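Local atomic coordinates of ribonucleoside-diphosphate reductase subunit beta (Bacillus halodurans C-125, PDB entry 2RCC), a protein that probably serves as the iron-binding small subunit of a class I ribonucleotide reductase, which converts ribonucleoside diphosphates into the deoxyribonucleotides needed for DNA synthesis. Residues 53-58 / 119-124; 84-89 / 125-130. All coordinates share one frame; numbering follows the deposited sequence. Where two conformers were deposited one is given.

Both interactions draw on the long helix 106-133, which gives residues 119-124 to interaction 1 and the next six, 125-130, to interaction 2, so their centres lie only about 10 Å apart. The partners come earlier in the chain: first the loop 53-58, between helices 41-50 and 61-66, then residues 84-89 of the helix 72-87 region. In sequence the segments therefore alternate. Tyr128 ties the two together, its OH probably hydrogen-bonded to Ile58 O of the loop at 2.7 Å. Within this all-helical, ferritin-like subunit, helix 106-133 would bring Glu119 and His122, probable iron ligands, next to Tyr126, the probable radical site, while the flanking segments pack against it.

Interaction 1 of 2, residues 53-58 / 119-124; sequences WTPFEI and EVVHNQ
This is a buried contact between a loop and a helix, in which residues 53-58 lie against helix 106-133 beside the probable di-iron site. No hydrogen bond joins the two segments directly; apolar surfaces and flat groups do the work. Val121 fills the middle: its CG1, anti to the backbone N, reaches Pro55 CD at 3.8 Å and lies over one face of the Trp53 indole. Trp53 and His122 meet rim to rim, CZ2 to CD2 at 3.7 Å, with their planes only 14° apart. Further along, the Gln124 chain bends at chi2 (-104°) and brings its amide to Pro55 and Phe56, its plane 15° from that of the Phe56 ring, with OE1 3.2 Å from Pro55 CG and NE2 3.2 Å from Phe56 CZ. A long polar side chain can lie along Pro55 and Phe56 and still offer OE1 to Tyr45 OH of the second subunit, a hydrogen bond across the dimer interface. Within the loop, Thr54 OG1 accepts from Phe56 N in an ST turn, which rigid Pro55 fits. Trp53 NE1 and His122 NE2 both bond Asp219 OD2. One carboxylate oxygen thus holds indole and imidazole, and would probably make His122, a probable iron ligand, more electron-rich.

Interaction 2 of 2, residues 84-89 / 125-130; sequences LLAFLD and SYSYVL
The ring of Tyr126 lies flat against Leu85 in a CH-pi contact: Leu85 CB sits 3.6 Å from the ring centroid and just 7° off its normal. The leucine branches extend this cover, Leu85 CD1 meeting Tyr126 CE1 at 3.7 Å and Leu85 CD2 lying near CZ and OH of Tyr126. On the opposite flank of the ring from CE1, Tyr126 CD2 comes 3.4 Å from the backbone O of Leu85. Ala86 is small enough for the helices to close together, its CA 4.9 Å from that of Tyr126; its CB touches Tyr126 CB at 3.9 Å, with Ser127 OG and Leu130 CD2 slightly farther off. Tyr126 CG stands beside its own backbone N (chi1 -64°), which directs the ring across Leu85. Farther out, Ile82 packs on both Tyr126 and Leu130, while Ile216 of helix 207-237 also touches the tyrosine. An alanine at Tyr126 would probably loosen the packing on Leu85 and remove the group thought to carry the radical. Close to His122, with Asp89, a probable iron ligand, four residues after Leu85, this buried tyrosine in an apolar setting matches the radical site beside the di-iron centre of class I small subunits.

Interaction 1 of 2, residues 53-58 / 119-124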
loop_
_atom_site.group_PDB
_atom_site.type_symbol
_atom_site.label_atom_id
_atom_site.label_comp_id
_atom_site.label_asym_id
_atom_site.label_seq_id
_atom_site.Cartn_x
_atom_site.Cartn_y
_atom_site.Cartn_z
ATOM N N TRP A 53 -8.509 3.188 -10.437
ATOM C CA TRP A 53 -8.596 4.319 -11.359
ATOM C C TRP A 53 -7.334 5.159 -11.194
ATOM O O TRP A 53 -6.663 5.069 -10.176
ATOM C CB TRP A 53 -9.863 5.195 -11.096
ATOM C CG TRP A 53 -9.852 5.882 -9.781
ATOM C CD1 TRP A 53 -10.268 5.353 -8.599
ATOM C CD2 TRP A 53 -9.338 7.192 -9.467
ATOM N NE1 TRP A 53 -10.047 6.236 -7.584
ATOM C CE2 TRP A 53 -9.485 7.373 -8.080
ATOM C CE3 TRP A 53 -8.782 8.232 -10.224
ATOM C CZ2 TRP A 53 -9.125 8.536 -7.443
ATOM C CZ3 TRP A 53 -8.421 9.414 -9.567
ATOM C CH2 TRP A 53 -8.567 9.532 -8.195
ATOM N N THR A 54 -6.986 5.936 -12.208
ATOM C CA THR A 54 -5.897 6.889 -12.075
ATOM C C THR A 54 -6.353 8.175 -12.735
ATOM O O THR A 54 -7.209 8.162 -13.605
ATOM C CB THR A 54 -4.513 6.449 -12.708
ATOM O OG1 THR A 54 -4.522 6.661 -14.115
ATOM C CG2 THR A 54 -4.168 5.008 -12.332
ATOM N N PRO A 55 -5.779 9.296 -12.333
ATOM C CA PRO A 55 -6.206 10.541 -13.006
ATOM C C PRO A 55 -5.865 10.637 -14.493
ATOM O O PRO A 55 -6.476 11.413 -15.195
ATOM C CB PRO A 55 -5.489 11.621 -12.199
ATOM C CG PRO A 55 -4.335 10.929 -11.593
ATOM C CD PRO A 55 -4.785 9.551 -11.279
ATOM N N PHE A 56 -4.954 9.798 -14.984
ATOM C CA PHE A 56 -4.548 9.831 -16.364
ATOM C C PHE A 56 -5.611 9.353 -17.346
ATOM O O PHE A 56 -5.459 9.583 -18.531
ATOM C CB PHE A 56 -3.218 9.058 -16.559
ATOM C CG PHE A 56 -2.096 9.609 -15.720
ATOM C CD1 PHE A 56 -1.475 10.792 -16.067
ATOM C CD2 PHE A 56 -1.710 8.983 -14.539
ATOM C CE1 PHE A 56 -0.447 11.335 -15.274
ATOM C CE2 PHE A 56 -0.690 9.515 -13.750
ATOM C CZ PHE A 56 -0.054 10.699 -14.128
ATOM N N GLU A 57 -6.660 8.701 -16.867
ATOM C CA GLU A 57 -7.767 8.272 -17.689
ATOM C C GLU A 57 -8.805 9.419 -17.859
ATOM O O GLU A 57 -9.727 9.278 -18.644
ATOM C CB GLU A 57 -8.429 7.016 -17.051
ATOM C CG GLU A 57 -9.416 7.265 -15.867
ATOM C CD GLU A 57 -9.771 5.998 -15.036
ATOM O OE1 GLU A 57 -8.863 5.206 -14.629
ATOM O OE2 GLU A 57 -10.982 5.824 -14.761
ATOM N N ILE A 58 -8.634 10.542 -17.146
ATOM C CA ILE A 58 -9.583 11.670 -17.165
ATOM C C ILE A 58 -9.015 12.866 -17.941
ATOM O O ILE A 58 -7.968 13.421 -17.587
ATOM C CB ILE A 58 -9.957 12.043 -15.731
ATOM C CG1 ILE A 58 -10.786 10.890 -15.135
ATOM C CG2 ILE A 58 -10.745 13.361 -15.699
ATOM C CD1 ILE A 58 -11.021 11.005 -13.691
ATOM N N GLU A 119 -4.217 6.987 -1.185
ATOM C CA GLU A 119 -3.958 8.381 -0.777
ATOM C C GLU A 119 -2.905 9.057 -1.658
ATOM O O GLU A 119 -3.061 10.252 -1.983
ATOM C CB GLU A 119 -3.529 8.490 0.683
ATOM C CG GLU A 119 -4.549 7.978 1.728
ATOM C CD GLU A 119 -5.917 8.649 1.657
ATOM O OE1 GLU A 119 -5.987 9.862 1.320
ATOM O OE2 GLU A 119 -6.921 7.959 1.959
ATOM N N VAL A 120 -1.849 8.313 -2.035
ATOM C CA VAL A 120 -0.835 8.788 -2.972
ATOM C C VAL A 120 -1.489 9.210 -4.279
ATOM O O VAL A 120 -1.235 10.307 -4.781
ATOM C CB VAL A 120 0.291 7.742 -3.241
ATOM C CG1 VAL A 120 1.098 8.133 -4.470
ATOM C CG2 VAL A 120 1.229 7.590 -2.002
ATOM N N VAL A 121 -2.331 8.342 -4.821
ATOM C CA VAL A 121 -3.040 8.629 -6.050
ATOM C C VAL A 121 -4.056 9.810 -5.922
ATOM O O VAL A 121 -4.137 10.662 -6.835
ATOM C CB VAL A 121 -3.725 7.393 -6.645
ATOM C CG1 VAL A 121 -4.486 7.794 -7.924
ATOM C CG2 VAL A 121 -2.672 6.284 -6.969
ATOM N N HIS A 122 -4.742 9.890 -4.781
ATOM C CA HIS A 122 -5.640 11.027 -4.499
ATOM C C HIS A 122 -4.840 12.331 -4.503
ATOM O O HIS A 122 -5.223 13.287 -5.166
ATOM C CB HIS A 122 -6.406 10.898 -3.171
ATOM C CG HIS A 122 -7.302 9.690 -3.091
ATOM N ND1 HIS A 122 -7.897 9.271 -1.921
ATOM C CD2 HIS A 122 -7.663 8.793 -4.041
ATOM C CE1 HIS A 122 -8.616 8.187 -2.159
ATOM N NE2 HIS A 122 -8.505 7.886 -3.444
ATOM N N ASN A 123 -3.725 12.362 -3.799
ATOM C CA ASN A 123 -2.909 13.576 -3.766
ATOM C C ASN A 123 -2.389 14.003 -5.149
ATOM O O ASN A 123 -2.436 15.195 -5.507
ATOM C CB ASN A 123 -1.763 13.455 -2.774
ATOM C CG ASN A 123 -1.032 14.785 -2.582
ATOM O OD1 ASN A 123 -1.584 15.763 -2.035
ATOM N ND2 ASN A 123 0.199 14.837 -3.058
ATOM N N GLN A 124 -1.935 13.044 -5.940
ATOM C CA GLN A 124 -1.489 13.339 -7.304
ATOM C C GLN A 124 -2.644 13.829 -8.229
ATOM O O GLN A 124 -2.411 14.632 -9.149
ATOM C CB GLN A 124 -0.741 12.127 -7.878
ATOM C CG GLN A 124 -0.234 12.297 -9.307
ATOM C CD GLN A 124 -1.057 11.563 -10.326
ATOM O OE1 GLN A 124 -1.541 10.443 -10.082
ATOM N NE2 GLN A 124 -1.138 12.133 -11.521
#

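Interaction 2 of 2, residues 84-89 / 125-130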
loop_
_atom_site.group_PDB
_atom_site.type_symbol
_atom_site.label_atom_id
_atom_site.label_comp_id
_atom_site.label_asym_id
_atom_site.label_seq_id
_atom_site.Cartn_x
_atom_site.Cartn_y
_atom_site.Cartn_z
ATOM N N LEU A 84 -5.736 23.731 -1.632
ATOM C CA LEU A 84 -5.600 23.209 -0.275
ATOM C C LEU A 84 -5.480 21.690 -0.302
ATOM O O LEU A 84 -4.608 21.120 0.364
ATOM C CB LEU A 84 -6.803 23.579 0.601
ATOM C CG LEU A 84 -6.702 23.131 2.065
ATOM C CD1 LEU A 84 -5.407 23.611 2.735
ATOM C CD2 LEU A 84 -7.894 23.582 2.812
ATOM N N LEU A 85 -6.390 21.049 -1.039
ATOM C CA LEU A 85 -6.365 19.586 -1.199
ATOM C C LEU A 85 -5.022 19.098 -1.764
ATOM O O LEU A 85 -4.486 18.104 -1.274
ATOM C CB LEU A 85 -7.544 19.104 -2.061
ATOM C CG LEU A 85 -8.918 19.225 -1.374
ATOM C CD1 LEU A 85 -10.047 19.006 -2.375
ATOM C CD2 LEU A 85 -9.035 18.265 -0.220
ATOM N N ALA A 86 -4.487 19.804 -2.760
ATOM C CA ALA A 86 -3.175 19.498 -3.325
ATOM C C ALA A 86 -2.056 19.792 -2.317
ATOM O O ALA A 86 -1.113 19.025 -2.228
ATOM C CB ALA A 86 -2.954 20.277 -4.611
ATOM N N PHE A 87 -2.191 20.880 -1.551
ATOM C CA PHE A 87 -1.195 21.323 -0.539
ATOM C C PHE A 87 -1.068 20.425 0.679
ATOM O O PHE A 87 0.016 20.331 1.221
ATOM C CB PHE A 87 -1.534 22.760 -0.043
ATOM C CG PHE A 87 -0.591 23.318 1.028
ATOM C CD1 PHE A 87 0.578 23.967 0.678
ATOM C CD2 PHE A 87 -0.894 23.197 2.389
ATOM C CE1 PHE A 87 1.444 24.470 1.657
ATOM C CE2 PHE A 87 -0.034 23.697 3.366
ATOM C CZ PHE A 87 1.131 24.336 2.996
ATOM N N LEU A 88 -2.153 19.798 1.119
ATOM C CA LEU A 88 -2.141 18.983 2.346
ATOM C C LEU A 88 -1.147 17.809 2.380
ATOM O O LEU A 88 -0.791 17.367 3.477
ATOM C CB LEU A 88 -3.559 18.516 2.751
ATOM C CG LEU A 88 -4.466 19.591 3.367
ATOM C CD1 LEU A 88 -5.811 19.009 3.568
ATOM C CD2 LEU A 88 -3.944 20.170 4.678
ATOM N N ASP A 89 -0.694 17.311 1.228
ATOM C CA ASP A 89 0.393 16.317 1.231
ATOM C C ASP A 89 1.616 16.872 1.983
ATOM O O ASP A 89 2.190 16.166 2.805
ATOM C CB ASP A 89 0.838 15.972 -0.183
ATOM N N SER A 125 -3.852 13.314 -8.001
ATOM C CA SER A 125 -5.033 13.715 -8.746
ATOM C C SER A 125 -5.382 15.179 -8.457
ATOM O O SER A 125 -5.826 15.899 -9.339
ATOM C CB SER A 125 -6.216 12.792 -8.413
ATOM O OG SER A 125 -5.911 11.435 -8.687
ATOM N N TYR A 126 -5.197 15.627 -7.207
ATOM C CA TYR A 126 -5.462 17.031 -6.893
ATOM C C TYR A 126 -4.471 17.946 -7.653
ATOM O O TYR A 126 -4.873 18.954 -8.240
ATOM C CB TYR A 126 -5.393 17.336 -5.403
ATOM C CG TYR A 126 -6.432 16.642 -4.561
ATOM C CD1 TYR A 126 -7.774 16.704 -4.868
ATOM C CD2 TYR A 126 -6.058 15.924 -3.429
ATOM C CE1 TYR A 126 -8.727 16.008 -4.092
ATOM C CE2 TYR A 126 -6.982 15.267 -2.648
ATOM C CZ TYR A 126 -8.313 15.318 -2.965
ATOM O OH TYR A 126 -9.213 14.662 -2.156
ATOM N N SER A 127 -3.203 17.590 -7.643
ATOM C CA SER A 127 -2.191 18.306 -8.428
ATOM C C SER A 127 -2.486 18.310 -9.896
ATOM O O SER A 127 -2.253 19.291 -10.559
ATOM C CB SER A 127 -0.792 17.704 -8.236
ATOM O OG SER A 127 -0.408 17.890 -6.892
ATOM N N TYR A 128 -2.914 17.172 -10.408
ATOM C CA TYR A 128 -3.276 17.008 -11.820
ATOM C C TYR A 128 -4.400 17.978 -12.269
ATOM O O TYR A 128 -4.342 18.551 -13.370
ATOM C CB TYR A 128 -3.671 15.541 -12.021
ATOM C CG TYR A 128 -4.085 15.093 -13.395
ATOM C CD1 TYR A 128 -3.170 14.471 -14.265
ATOM C CD2 TYR A 128 -5.410 15.182 -13.794
ATOM C CE1 TYR A 128 -3.573 14.016 -15.526
ATOM C CE2 TYR A 128 -5.825 14.748 -15.055
ATOM C CZ TYR A 128 -4.913 14.159 -15.911
ATOM O OH TYR A 128 -5.345 13.690 -17.149
ATOM N N VAL A 129 -5.419 18.137 -11.431
ATOM C CA VAL A 129 -6.498 19.080 -11.686
ATOM C C VAL A 129 -5.920 20.513 -11.675
ATOM O O VAL A 129 -6.098 21.270 -12.627
ATOM C CB VAL A 129 -7.653 18.941 -10.651
ATOM C CG1 VAL A 129 -8.667 20.101 -10.757
ATOM C CG2 VAL A 129 -8.368 17.601 -10.796
ATOM N N LEU A 130 -5.196 20.874 -10.620
ATOM C CA LEU A 130 -4.641 22.221 -10.500
ATOM C C LEU A 130 -3.683 22.578 -11.680
ATOM O O LEU A 130 -3.824 23.644 -12.299
ATOM C CB LEU A 130 -3.987 22.373 -9.128
ATOM C CG LEU A 130 -3.555 23.758 -8.668
ATOM C CD1 LEU A 130 -4.726 24.706 -8.635
ATOM C CD2 LEU A 130 -2.851 23.691 -7.324
#